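Local coordinates for possible substrate binding protein of ABC transporter system (Rhodopseudomonas palustris, PDB 3N0X) that probably binds branched-chain amino acids or related ligands in the periplasm as the substrate-binding component of an ABC transporter, at residues Y255-L269 / P280-M293. Sequence-based numbering, arbitrary orientation.
Sequences YYYYDIPKNPINEWL and PPDFFTAGGFSAAM
Tyr256 OH packs on Pro281 CG and donates to Asn266 OD1 at 2.7 Å. It lies in the plane of the amide carbonyl, on a lone pair. Asn266 ND2 donates in turn to the backbone oxygens of Tyr258 and Pro261, so three bonds fix the rotation of this buried amide. With CG anti to the backbone N (chi1 -174°), the Tyr256 ring is carried over helix 283-302. There Ala286 CB sits 3.7 Å from the ring centroid, almost on its normal, in a CH-pi contact. Without the Tyr256 ring, as with an alanine here, Asn266 OD1 would probably lose its donor and a gap would open over Ala286 CB. Beside it, Tyr255 turns the edge of its ring to the face of Phe283. This T-shaped pair has centroids 5.1 Å apart and planes at 67°. Tyr255 OH ends 3.2 Å from Gly287 CA, a close fit that the lack of a side chain at Gly287 allows. No direct hydrogen bond joins 255-269 to 280-293. One water bridges them, accepting from Tyr258 N and donating to Pro281 O, each at 2.9 Å. Farther along, Phe289 fits against helix 264-277. Ile265 CG2 touches Phe289 CE1 at 3.4 Å, and Trp268 CZ3 meets Phe289 CE2 at the ring edge. Leu269 and Phe289 slide past each other in opposite directions. Helix 18-35 adds Tyr34 against Ile265 and Trp268. The contact thus joins two consecutive helices and the loop after strand 251-254 in a periplasmic-binding-protein fold. The chemistry implies a hydrophobic, aromatic interface, in which Asn266 probably helps to hold the loop that brings Tyr255 and Tyr256 to helix 283-302.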
loop_
_atom_site.group_PDB
_atom_site.type_symbol
_atom_site.label_atom_id
_atom_site.label_comp_id
_atom_site.label_asym_id
_atom_site.label_seq_id
_atom_site.Cartn_x
_atom_site.Cartn_y
_atom_site.Cartn_z
ATOM N N TYR A 255 -4.631 2.015 -3.497
ATOM C CA TYR A 255 -3.392 2.735 -3.205
ATOM C C TYR A 255 -2.891 3.514 -4.434
ATOM O O TYR A 255 -2.305 4.585 -4.309
ATOM C CB TYR A 255 -2.333 1.685 -2.771
ATOM C CG TYR A 255 -0.871 2.127 -2.803
ATOM C CD1 TYR A 255 -0.333 3.006 -1.858
ATOM C CD2 TYR A 255 -0.032 1.625 -3.750
ATOM C CE1 TYR A 255 1.010 3.375 -1.892
ATOM C CE2 TYR A 255 1.282 2.038 -3.829
ATOM C CZ TYR A 255 1.815 2.877 -2.874
ATOM O OH TYR A 255 3.150 3.228 -2.931
ATOM N N TYR A 256 -3.072 2.943 -5.613
ATOM C CA TYR A 256 -2.526 3.491 -6.843
ATOM C C TYR A 256 -3.165 2.849 -8.070
ATOM O O TYR A 256 -3.539 1.683 -8.054
ATOM C CB TYR A 256 -1.010 3.266 -6.910
ATOM C CG TYR A 256 -0.292 3.929 -8.096
ATOM C CD1 TYR A 256 0.000 5.301 -8.112
ATOM C CD2 TYR A 256 0.134 3.166 -9.179
ATOM C CE1 TYR A 256 0.682 5.865 -9.189
ATOM C CE2 TYR A 256 0.805 3.715 -10.241
ATOM C CZ TYR A 256 1.048 5.089 -10.251
ATOM O OH TYR A 256 1.726 5.608 -11.334
ATOM N N TYR A 257 -3.295 3.640 -9.129
ATOM C CA TYR A 257 -3.560 3.154 -10.498
ATOM C C TYR A 257 -2.903 4.205 -11.372
ATOM O O TYR A 257 -3.129 5.385 -11.160
ATOM C CB TYR A 257 -5.057 2.970 -10.791
ATOM C CG TYR A 257 -5.318 2.489 -12.188
ATOM C CD1 TYR A 257 -5.132 1.161 -12.512
ATOM C CD2 TYR A 257 -5.712 3.355 -13.183
ATOM C CE1 TYR A 257 -5.353 0.706 -13.804
ATOM C CE2 TYR A 257 -5.954 2.927 -14.461
ATOM C CZ TYR A 257 -5.758 1.610 -14.776
ATOM O OH TYR A 257 -5.958 1.208 -16.075
ATOM N N TYR A 258 -2.085 3.779 -12.325
ATOM C CA TYR A 258 -1.223 4.704 -13.060
ATOM C C TYR A 258 -1.934 5.916 -13.654
ATOM O O TYR A 258 -1.371 7.003 -13.678
ATOM C CB TYR A 258 -0.415 3.978 -14.145
ATOM C CG TYR A 258 -1.219 3.330 -15.255
ATOM C CD1 TYR A 258 -1.781 2.069 -15.092
ATOM C CD2 TYR A 258 -1.380 3.967 -16.475
ATOM C CE1 TYR A 258 -2.514 1.462 -16.129
ATOM C CE2 TYR A 258 -2.103 3.371 -17.515
ATOM C CZ TYR A 258 -2.671 2.122 -17.334
ATOM O OH TYR A 258 -3.416 1.549 -18.371
ATOM N N ASP A 259 -3.151 5.721 -14.164
ATOM C CA ASP A 259 -3.818 6.784 -14.915
ATOM C C ASP A 259 -4.631 7.688 -14.020
ATOM O O ASP A 259 -5.222 8.644 -14.503
ATOM C CB ASP A 259 -4.709 6.206 -16.033
ATOM C CG ASP A 259 -4.991 7.212 -17.171
ATOM O OD1 ASP A 259 -4.057 7.913 -17.596
ATOM O OD2 ASP A 259 -6.142 7.262 -17.674
ATOM N N ILE A 260 -4.665 7.428 -12.700
ATOM C CA ILE A 260 -5.435 8.314 -11.823
ATOM C C ILE A 260 -4.725 9.612 -11.378
ATOM O O ILE A 260 -5.251 10.709 -11.591
ATOM C CB ILE A 260 -6.061 7.570 -10.617
ATOM C CG1 ILE A 260 -7.175 6.628 -11.105
ATOM C CG2 ILE A 260 -6.638 8.531 -9.584
ATOM C CD1 ILE A 260 -7.853 5.853 -9.977
ATOM N N PRO A 261 -3.526 9.529 -10.773
ATOM C CA PRO A 261 -2.969 10.780 -10.250
ATOM C C PRO A 261 -2.479 11.680 -11.372
ATOM O O PRO A 261 -1.780 11.219 -12.294
ATOM C CB PRO A 261 -1.778 10.331 -9.395
ATOM C CG PRO A 261 -2.058 8.830 -9.122
ATOM C CD PRO A 261 -2.720 8.364 -10.370
ATOM N N LYS A 262 -2.873 12.954 -11.278
ATOM C CA LYS A 262 -2.520 13.976 -12.239
ATOM C C LYS A 262 -1.647 15.008 -11.538
ATOM O O LYS A 262 -2.101 15.905 -10.795
ATOM C CB LYS A 262 -3.786 14.615 -12.836
ATOM C CG LYS A 262 -4.746 13.651 -13.475
ATOM C CD LYS A 262 -4.134 12.854 -14.570
ATOM C CE LYS A 262 -5.098 11.846 -15.147
ATOM N NZ LYS A 262 -4.447 10.939 -16.133
ATOM N N ASN A 263 -0.355 14.808 -11.693
ATOM C CA ASN A 263 0.627 15.692 -11.135
ATOM C C ASN A 263 1.913 15.484 -11.953
ATOM O O ASN A 263 2.034 14.486 -12.650
ATOM C CB ASN A 263 0.830 15.445 -9.646
ATOM C CG ASN A 263 1.368 14.052 -9.351
ATOM O OD1 ASN A 263 2.524 13.739 -9.685
ATOM N ND2 ASN A 263 0.531 13.217 -8.762
ATOM N N PRO A 264 2.841 16.443 -11.896
ATOM C CA PRO A 264 4.014 16.399 -12.754
ATOM C C PRO A 264 4.885 15.164 -12.548
ATOM O O PRO A 264 5.515 14.708 -13.476
ATOM C CB PRO A 264 4.775 17.667 -12.364
ATOM C CG PRO A 264 3.718 18.620 -11.955
ATOM C CD PRO A 264 2.693 17.758 -11.246
ATOM N N ILE A 265 4.935 14.671 -11.321
ATOM C CA ILE A 265 5.774 13.541 -11.019
ATOM C C ILE A 265 5.183 12.319 -11.662
ATOM O O ILE A 265 5.900 11.580 -12.336
ATOM C CB ILE A 265 5.929 13.343 -9.509
ATOM C CG1 ILE A 265 6.614 14.587 -8.917
ATOM C CG2 ILE A 265 6.719 12.111 -9.246
ATOM C CD1 ILE A 265 7.186 14.373 -7.492
ATOM N N ASN A 266 3.916 12.046 -11.398
ATOM C CA ASN A 266 3.287 10.874 -12.000
ATOM C C ASN A 266 3.258 10.941 -13.533
ATOM O O ASN A 266 3.395 9.934 -14.215
ATOM C CB ASN A 266 1.885 10.591 -11.459
ATOM C CG ASN A 266 1.466 9.162 -11.726
ATOM O OD1 ASN A 266 2.220 8.224 -11.402
ATOM N ND2 ASN A 266 0.271 8.986 -12.304
ATOM N N GLU A 267 3.060 12.148 -14.063
ATOM C CA GLU A 267 3.078 12.345 -15.516
ATOM C C GLU A 267 4.396 11.877 -16.116
ATOM O O GLU A 267 4.407 11.102 -17.076
ATOM C CB GLU A 267 2.777 13.819 -15.850
ATOM C CG GLU A 267 3.038 14.263 -17.283
ATOM C CD GLU A 267 1.976 13.872 -18.268
ATOM O OE1 GLU A 267 0.946 13.271 -17.868
ATOM O OE2 GLU A 267 2.200 14.184 -19.478
ATOM N N TRP A 268 5.498 12.318 -15.523
ATOM C CA TRP A 268 6.830 11.909 -15.975
ATOM C C TRP A 268 7.026 10.395 -15.810
ATOM O O TRP A 268 7.472 9.690 -16.725
ATOM C CB TRP A 268 7.917 12.706 -15.224
ATOM C CG TRP A 268 9.285 12.341 -15.693
ATOM C CD1 TRP A 268 9.920 12.811 -16.816
ATOM C CD2 TRP A 268 10.191 11.430 -15.080
ATOM N NE1 TRP A 268 11.153 12.227 -16.944
ATOM C CE2 TRP A 268 11.351 11.376 -15.885
ATOM C CE3 TRP A 268 10.125 10.627 -13.946
ATOM C CZ2 TRP A 268 12.435 10.557 -15.581
ATOM C CZ3 TRP A 268 11.213 9.813 -13.640
ATOM C CH2 TRP A 268 12.355 9.795 -14.444
ATOM N N LEU A 269 6.656 9.890 -14.647
ATOM C CA LEU A 269 6.846 8.470 -14.346
ATOM C C LEU A 269 6.099 7.596 -15.352
ATOM O O LEU A 269 6.693 6.665 -15.905
ATOM C CB LEU A 269 6.390 8.178 -12.933
ATOM C CG LEU A 269 6.384 6.663 -12.597
ATOM C CD1 LEU A 269 7.744 6.009 -12.686
ATOM C CD2 LEU A 269 5.799 6.496 -11.183
ATOM N N PRO A 280 2.922 0.233 -18.108
ATOM C CA PRO A 280 2.760 1.263 -17.093
ATOM C C PRO A 280 3.375 0.893 -15.739
ATOM O O PRO A 280 3.635 -0.321 -15.450
ATOM C CB PRO A 280 1.244 1.409 -16.965
ATOM C CG PRO A 280 0.654 0.232 -17.635
ATOM C CD PRO A 280 1.707 -0.575 -18.277
ATOM N N PRO A 281 3.643 1.925 -14.911
ATOM C CA PRO A 281 4.071 1.682 -13.554
ATOM C C PRO A 281 2.950 1.052 -12.745
ATOM O O PRO A 281 1.774 1.309 -13.010
ATOM C CB PRO A 281 4.394 3.079 -13.024
ATOM C CG PRO A 281 3.575 4.009 -13.831
ATOM C CD PRO A 281 3.406 3.361 -15.185
ATOM N N ASP A 282 3.334 0.280 -11.743
ATOM C CA ASP A 282 2.386 -0.390 -10.815
ATOM C C ASP A 282 2.659 0.062 -9.359
ATOM O O ASP A 282 3.483 0.968 -9.097
ATOM C CB ASP A 282 2.514 -1.911 -11.024
ATOM C CG ASP A 282 1.191 -2.711 -10.744
ATOM O OD1 ASP A 282 0.304 -2.218 -10.005
ATOM O OD2 ASP A 282 1.118 -3.875 -11.261
ATOM N N PHE A 283 1.948 -0.552 -8.400
ATOM C CA PHE A 283 2.081 -0.208 -6.974
ATOM C C PHE A 283 3.539 -0.047 -6.566
ATOM O O PHE A 283 3.923 0.918 -5.898
ATOM C CB PHE A 283 1.516 -1.324 -6.056
ATOM C CG PHE A 283 0.006 -1.316 -5.829
ATOM C CD1 PHE A 283 -0.909 -0.766 -6.717
ATOM C CD2 PHE A 283 -0.490 -1.940 -4.699
ATOM C CE1 PHE A 283 -2.301 -0.846 -6.451
ATOM C CE2 PHE A 283 -1.845 -1.949 -4.413
ATOM C CZ PHE A 283 -2.743 -1.426 -5.307
ATOM N N PHE A 284 4.318 -1.066 -6.879
ATOM C CA PHE A 284 5.661 -1.169 -6.335
ATOM C C PHE A 284 6.576 -0.108 -6.916
ATOM O O PHE A 284 7.468 0.440 -6.233
ATOM C CB PHE A 284 6.176 -2.605 -6.514
ATOM C CG PHE A 284 5.335 -3.596 -5.798
ATOM C CD1 PHE A 284 5.487 -3.785 -4.448
ATOM C CD2 PHE A 284 4.414 -4.372 -6.479
ATOM C CE1 PHE A 284 4.690 -4.702 -3.754
ATOM C CE2 PHE A 284 3.584 -5.234 -5.788
ATOM C CZ PHE A 284 3.714 -5.402 -4.441
ATOM N N THR A 285 6.335 0.209 -8.171
ATOM C CA THR A 285 7.079 1.242 -8.860
ATOM C C THR A 285 6.800 2.582 -8.188
ATOM O O THR A 285 7.710 3.368 -7.862
ATOM C CB THR A 285 6.616 1.382 -10.303
ATOM O OG1 THR A 285 6.329 0.093 -10.876
ATOM C CG2 THR A 285 7.694 2.093 -11.115
ATOM N N ALA A 286 5.527 2.880 -7.979
ATOM C CA ALA A 286 5.131 4.121 -7.358
ATOM C C ALA A 286 5.693 4.245 -5.936
ATOM O O ALA A 286 6.157 5.295 -5.521
ATOM C CB ALA A 286 3.570 4.270 -7.338
ATOM N N GLY A 287 5.651 3.159 -5.189
ATOM C CA GLY A 287 6.207 3.156 -3.847
ATOM C C GLY A 287 7.716 3.294 -3.771
ATOM O O GLY A 287 8.243 4.026 -2.923
ATOM N N GLY A 288 8.428 2.663 -4.694
ATOM C CA GLY A 288 9.878 2.819 -4.714
ATOM C C GLY A 288 10.264 4.244 -5.014
ATOM O O GLY A 288 11.206 4.775 -4.449
ATOM N N PHE A 289 9.513 4.861 -5.909
ATOM C CA PHE A 289 9.716 6.272 -6.275
ATOM C C PHE A 289 9.468 7.148 -5.063
ATOM O O PHE A 289 10.218 8.087 -4.771
ATOM C CB PHE A 289 8.771 6.624 -7.443
ATOM C CG PHE A 289 9.127 7.849 -8.243
ATOM C CD1 PHE A 289 9.170 9.097 -7.672
ATOM C CD2 PHE A 289 9.334 7.743 -9.612
ATOM C CE1 PHE A 289 9.443 10.259 -8.462
ATOM C CE2 PHE A 289 9.585 8.841 -10.408
ATOM C CZ PHE A 289 9.625 10.101 -9.819
ATOM N N SER A 290 8.390 6.866 -4.332
ATOM C CA SER A 290 8.066 7.611 -3.133
ATOM C C SER A 290 9.175 7.518 -2.091
ATOM O O SER A 290 9.523 8.536 -1.446
ATOM C CB SER A 290 6.740 7.142 -2.545
ATOM O OG SER A 290 5.709 7.308 -3.520
ATOM N N ALA A 291 9.727 6.321 -1.893
ATOM C CA ALA A 291 10.856 6.167 -0.988
ATOM C C ALA A 291 12.081 6.977 -1.431
ATOM O O ALA A 291 12.757 7.586 -0.563
ATOM C CB ALA A 291 11.218 4.694 -0.810
ATOM N N ALA A 292 12.347 7.020 -2.724
ATOM C CA ALA A 292 13.449 7.804 -3.249
ATOM C C ALA A 292 13.263 9.246 -2.857
ATOM O O ALA A 292 14.206 9.949 -2.447
ATOM C CB ALA A 292 13.548 7.645 -4.817
HETATM N N MSE A 293 12.051 9.751 -3.099
HETATM C CA MSE A 293 11.763 11.135 -2.822
HETATM C C MSE A 293 11.860 11.467 -1.334
HETATM O O MSE A 293 12.340 12.543 -0.950
HETATM C CB MSE A 293 10.380 11.524 -3.347
HETATM C CG MSE A 293 10.269 11.518 -4.824
HETATM SE SE MSE A 293 11.320 12.786 -5.794
HETATM C CE MSE A 293 10.513 14.404 -5.155
HETATM O O HOH W 1 -0.990 1.149 -12.193
#